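Local structure of putative cytoplasmic protein (2GK3) at residues Met59-Val64 / Ser84-Asn89; Ile66-Pro69 / Glu74-Arg77. The protein is of unknown function but assembles into a hexamer and belongs to a putative glutamine amidotransferase family of the class I glutaminase clan. All coordinates share one frame; numbering follows the deposited sequence.

Contact 1: residues Met59-Val64 / Ser84-Asn89; sequences MPAHTV and SDIGSN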
# COMPACT_ATOMS: atom_id res chain seq x y z
N MSE E 59 3.33 -15.31 22.22
CA MSE E 59 2.13 -14.77 21.63
C MSE E 59 2.50 -13.65 20.65
O MSE E 59 2.67 -12.50 21.06
CB MSE E 59 1.17 -14.27 22.71
CG MSE E 59 -0.17 -13.82 22.17
SE MSE E 59 -1.36 -13.13 23.55
CE MSE E 59 -1.78 -14.79 24.47
N PRO E 60 2.63 -14.00 19.35
CA PRO E 60 2.90 -12.97 18.35
C PRO E 60 1.77 -11.94 18.33
O PRO E 60 0.66 -12.23 18.76
CB PRO E 60 2.91 -13.75 17.03
CG PRO E 60 3.05 -15.20 17.40
CD PRO E 60 2.54 -15.36 18.78
N ALA E 61 2.06 -10.74 17.84
CA ALA E 61 1.06 -9.67 17.70
C ALA E 61 -0.29 -10.11 17.11
O ALA E 61 -1.34 -9.77 17.66
CB ALA E 61 1.64 -8.52 16.90
N HIS E 62 -0.27 -10.87 16.01
CA HIS E 62 -1.54 -11.32 15.38
C HIS E 62 -2.43 -12.10 16.34
O HIS E 62 -3.65 -11.99 16.28
CB HIS E 62 -1.36 -12.02 14.01
CG HIS E 62 -0.51 -13.25 14.03
ND1 HIS E 62 0.77 -13.29 13.52
CD2 HIS E 62 -0.76 -14.50 14.50
CE1 HIS E 62 1.27 -14.50 13.67
NE2 HIS E 62 0.37 -15.24 14.28
N THR E 63 -1.82 -12.85 17.25
CA THR E 63 -2.56 -13.67 18.21
C THR E 63 -3.25 -12.84 19.30
O THR E 63 -4.25 -13.27 19.86
CB THR E 63 -1.63 -14.73 18.84
OG1 THR E 63 -0.99 -15.47 17.80
CG2 THR E 63 -2.39 -15.69 19.74
N VAL E 64 -2.70 -11.68 19.64
CA VAL E 64 -3.38 -10.73 20.52
C VAL E 64 -4.69 -10.25 19.86
O VAL E 64 -5.71 -10.15 20.54
CB VAL E 64 -2.46 -9.53 20.90
CG1 VAL E 64 -3.24 -8.43 21.66
CG2 VAL E 64 -1.26 -10.00 21.71
N SER E 84 7.00 -6.59 23.85
CA SER E 84 8.11 -6.13 23.04
C SER E 84 7.68 -5.90 21.59
O SER E 84 7.13 -6.79 20.94
CB SER E 84 9.28 -7.12 23.14
OG SER E 84 10.42 -6.60 22.46
N ASP E 85 7.95 -4.69 21.09
CA ASP E 85 7.60 -4.31 19.70
C ASP E 85 6.16 -4.65 19.32
O ASP E 85 5.90 -5.14 18.22
CB ASP E 85 8.60 -4.89 18.69
CG ASP E 85 9.44 -3.82 17.99
OD1 ASP E 85 9.03 -2.65 17.97
OD2 ASP E 85 10.50 -4.16 17.41
N ILE E 86 5.24 -4.40 20.24
CA ILE E 86 3.81 -4.42 19.94
C ILE E 86 3.12 -3.18 20.54
O ILE E 86 3.23 -2.89 21.72
CB ILE E 86 3.16 -5.79 20.34
CG1 ILE E 86 1.64 -5.77 20.17
CG2 ILE E 86 3.54 -6.19 21.76
CD1 ILE E 86 0.99 -7.15 20.44
N GLY E 87 2.41 -2.43 19.69
CA GLY E 87 1.80 -1.18 20.13
C GLY E 87 0.53 -1.35 20.97
O GLY E 87 -0.09 -2.44 21.01
N SER E 88 0.14 -0.26 21.63
CA SER E 88 -1.07 -0.27 22.48
C SER E 88 -2.36 -0.54 21.69
O SER E 88 -3.28 -1.18 22.20
CB SER E 88 -1.18 1.04 23.26
OG SER E 88 -1.26 2.14 22.39
N ASN E 89 -2.40 -0.07 20.44
CA ASN E 89 -3.55 -0.25 19.56
C ASN E 89 -3.88 -1.73 19.38
O ASN E 89 -5.05 -2.10 19.28
CB ASN E 89 -3.31 0.39 18.19
CG ASN E 89 -3.35 1.92 18.22
OD1 ASN E 89 -3.98 2.53 19.07
ND2 ASN E 89 -2.70 2.53 17.24
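Ile86 reaches across to the first turn of helix 61-67 chiefly with its terminal methyl CD1, and Ala61 and Val64 receive it. The methyl sits 3.7 Å from Ala61 CA and 3.9 Å from Ala61 CB, so it rests against the backbone of the helix as much as against the alanine's own methyl. One turn further along, Val64 CG2 meets the same atom, with CG2 to CD1 at 3.8 Å, and the two branched side chains run obliquely to one another. Ile86 can stretch this far because its chain is fully extended: CG1 lies anti to the backbone N (chi1 174°) and CD1 continues the zigzag (chi2 175°). On Val64 it is the branch anti to the carbonyl carbon, CG2, that does the touching.

All three residues are buried, the contact is apolar, and the two segments bury about 109 Å² between them. From the same chain, Phe91 of helix 88-92 touches both Val64 and Ile86, and Ile16 of strand 12-28 packs on Val64. The amide of Ala61 bonds to Ser19 OG, and the carbonyl of Ile86 to the hydroxyl of Tyr139. Gly29 of a second subunit packs on Ala61.

Strands 55-59 and 80-84 both run parallel to the central strand 12-28, and each segment here leaves the end of one of them: Met59 and Ser84 are the last strand residues. The arrangement is thus that of two connections that leave the C-terminal ends of strands flanking strand 12-28 and meet beyond them, consistent with the alpha/beta core of a class I glutaminase-like fold.

Contact 2: residues Ile66-Pro69 / Glu74-Arg77; sequences IAFP and ELNR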
# COMPACT_ATOMS: atom_id res chain seq x y z
N ILE E 66 -6.64 -11.82 17.53
CA ILE E 66 -7.60 -12.94 17.45
C ILE E 66 -8.04 -13.49 18.81
O ILE E 66 -9.20 -13.91 18.97
CB ILE E 66 -6.93 -14.21 16.81
CG1 ILE E 66 -6.57 -14.05 15.35
CG2 ILE E 66 -7.81 -15.48 16.99
CD1 ILE E 66 -5.88 -15.35 14.84
N ALA E 67 -7.11 -13.54 19.76
CA ALA E 67 -7.21 -14.49 20.87
C ALA E 67 -6.53 -14.07 22.15
O ALA E 67 -6.07 -14.94 22.92
CB ALA E 67 -6.66 -15.86 20.43
N PHE E 68 -6.45 -12.77 22.41
CA PHE E 68 -5.95 -12.33 23.71
C PHE E 68 -6.90 -12.81 24.82
O PHE E 68 -8.11 -12.68 24.67
CB PHE E 68 -5.73 -10.81 23.79
CG PHE E 68 -5.02 -10.39 25.03
CD1 PHE E 68 -3.64 -10.47 25.10
CD2 PHE E 68 -5.73 -10.03 26.16
CE1 PHE E 68 -2.97 -10.14 26.28
CE2 PHE E 68 -5.08 -9.71 27.34
CZ PHE E 68 -3.70 -9.75 27.40
N PRO E 69 -6.36 -13.38 25.92
CA PRO E 69 -7.19 -13.90 27.03
C PRO E 69 -8.13 -12.86 27.64
O PRO E 69 -7.70 -11.77 28.05
CB PRO E 69 -6.14 -14.33 28.08
CG PRO E 69 -4.91 -14.56 27.32
CD PRO E 69 -4.92 -13.62 26.16
N GLU E 74 -6.66 -16.44 33.79
CA GLU E 74 -5.85 -17.01 32.73
C GLU E 74 -4.48 -16.31 32.64
O GLU E 74 -3.46 -16.95 32.34
CB GLU E 74 -6.62 -16.90 31.41
CG GLU E 74 -6.09 -17.74 30.25
CD GLU E 74 -7.06 -17.79 29.05
OE1 GLU E 74 -8.30 -17.56 29.24
OE2 GLU E 74 -6.57 -18.05 27.92
N LEU E 75 -4.47 -15.00 32.91
CA LEU E 75 -3.23 -14.23 33.01
C LEU E 75 -2.48 -14.55 34.30
O LEU E 75 -1.25 -14.55 34.33
CB LEU E 75 -3.49 -12.72 32.91
CG LEU E 75 -3.95 -12.18 31.57
CD1 LEU E 75 -4.13 -10.68 31.66
CD2 LEU E 75 -2.97 -12.54 30.46
N ASN E 76 -3.24 -14.86 35.35
CA ASN E 76 -2.69 -15.08 36.69
C ASN E 76 -1.75 -16.27 36.79
O ASN E 76 -1.00 -16.39 37.76
CB ASN E 76 -3.81 -15.18 37.74
CG ASN E 76 -4.37 -13.81 38.12
OD1 ASN E 76 -3.78 -12.77 37.81
ND2 ASN E 76 -5.53 -13.80 38.79
N ARG E 77 -1.79 -17.16 35.80
CA ARG E 77 -0.88 -18.31 35.73
C ARG E 77 0.57 -17.90 35.49
O ARG E 77 1.51 -18.60 35.90
CB ARG E 77 -1.36 -19.32 34.67
CG ARG E 77 -1.00 -18.98 33.23
CD ARG E 77 -1.19 -20.16 32.26
NE ARG E 77 -2.60 -20.55 32.13
CZ ARG E 77 -3.44 -20.07 31.20
NH1 ARG E 77 -3.02 -19.19 30.29
NH2 ARG E 77 -4.70 -20.50 31.18
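Leu75 CD2, from helix 72-75, comes obliquely to the Phe68 ring, 4.2 Å from Phe68 CZ, and stands equally far from Pro69 CG; one methyl therefore bridges the two rings. The Phe68 ring has Pro69 CD on one face, 3.4 Å above its plane and displaced toward the rim, so the proline that follows it in sequence lies against the aromatic. Glu74 meets the same proline, mainly at CB. Its side chain crosses Pro69 at about a right angle, with the carboxylate carbon CD 3.7 Å from Pro69 CB and OE2 also touching CG. Glu74 CG is anti to the backbone N (chi1 -165°) and the chain stays extended beyond it, which carries the carboxylate out across CB of the proline.

Around the apolar part, Phe68 also packs on Ala107 of helix 107-116 and on Ile16, while Leu75 lies on Ser110 and Tyr114 of that helix. Ser71 OG accepts the amide of Glu74.

Chemically the contact is split: buried phenylalanine and leucine form its inner side, and a partly exposed proline has a carboxylate against its CB and CG. What holds the segments is thus mostly hydrophobic packing; Glu74 takes part through van der Waals contact, with no salt bridge to the other segment.

Both contacts use helix 61-67: Ala61 and Val64 serve contact 1, and Phe68 and Pro69, which follow it, serve contact 2. Their centres are about 13 Å apart. The selenomethionine Met59, in segment 59-64 but not itself touching 84-89, packs on contact 2, its SE 3.8 Å from Phe68 CD1 and its CE 3.8 Å from Pro69 CD. Ile16 of strand 12-28 touches both Val64 and Phe68, giving a shared neighbour. Contact 1 is the deeper, about 10 Å from the centre of the chain against about 17 Å for contact 2. A glycerol, probably from crystallisation, makes a weak hydrogen bond to Asp85 of segment 84-89.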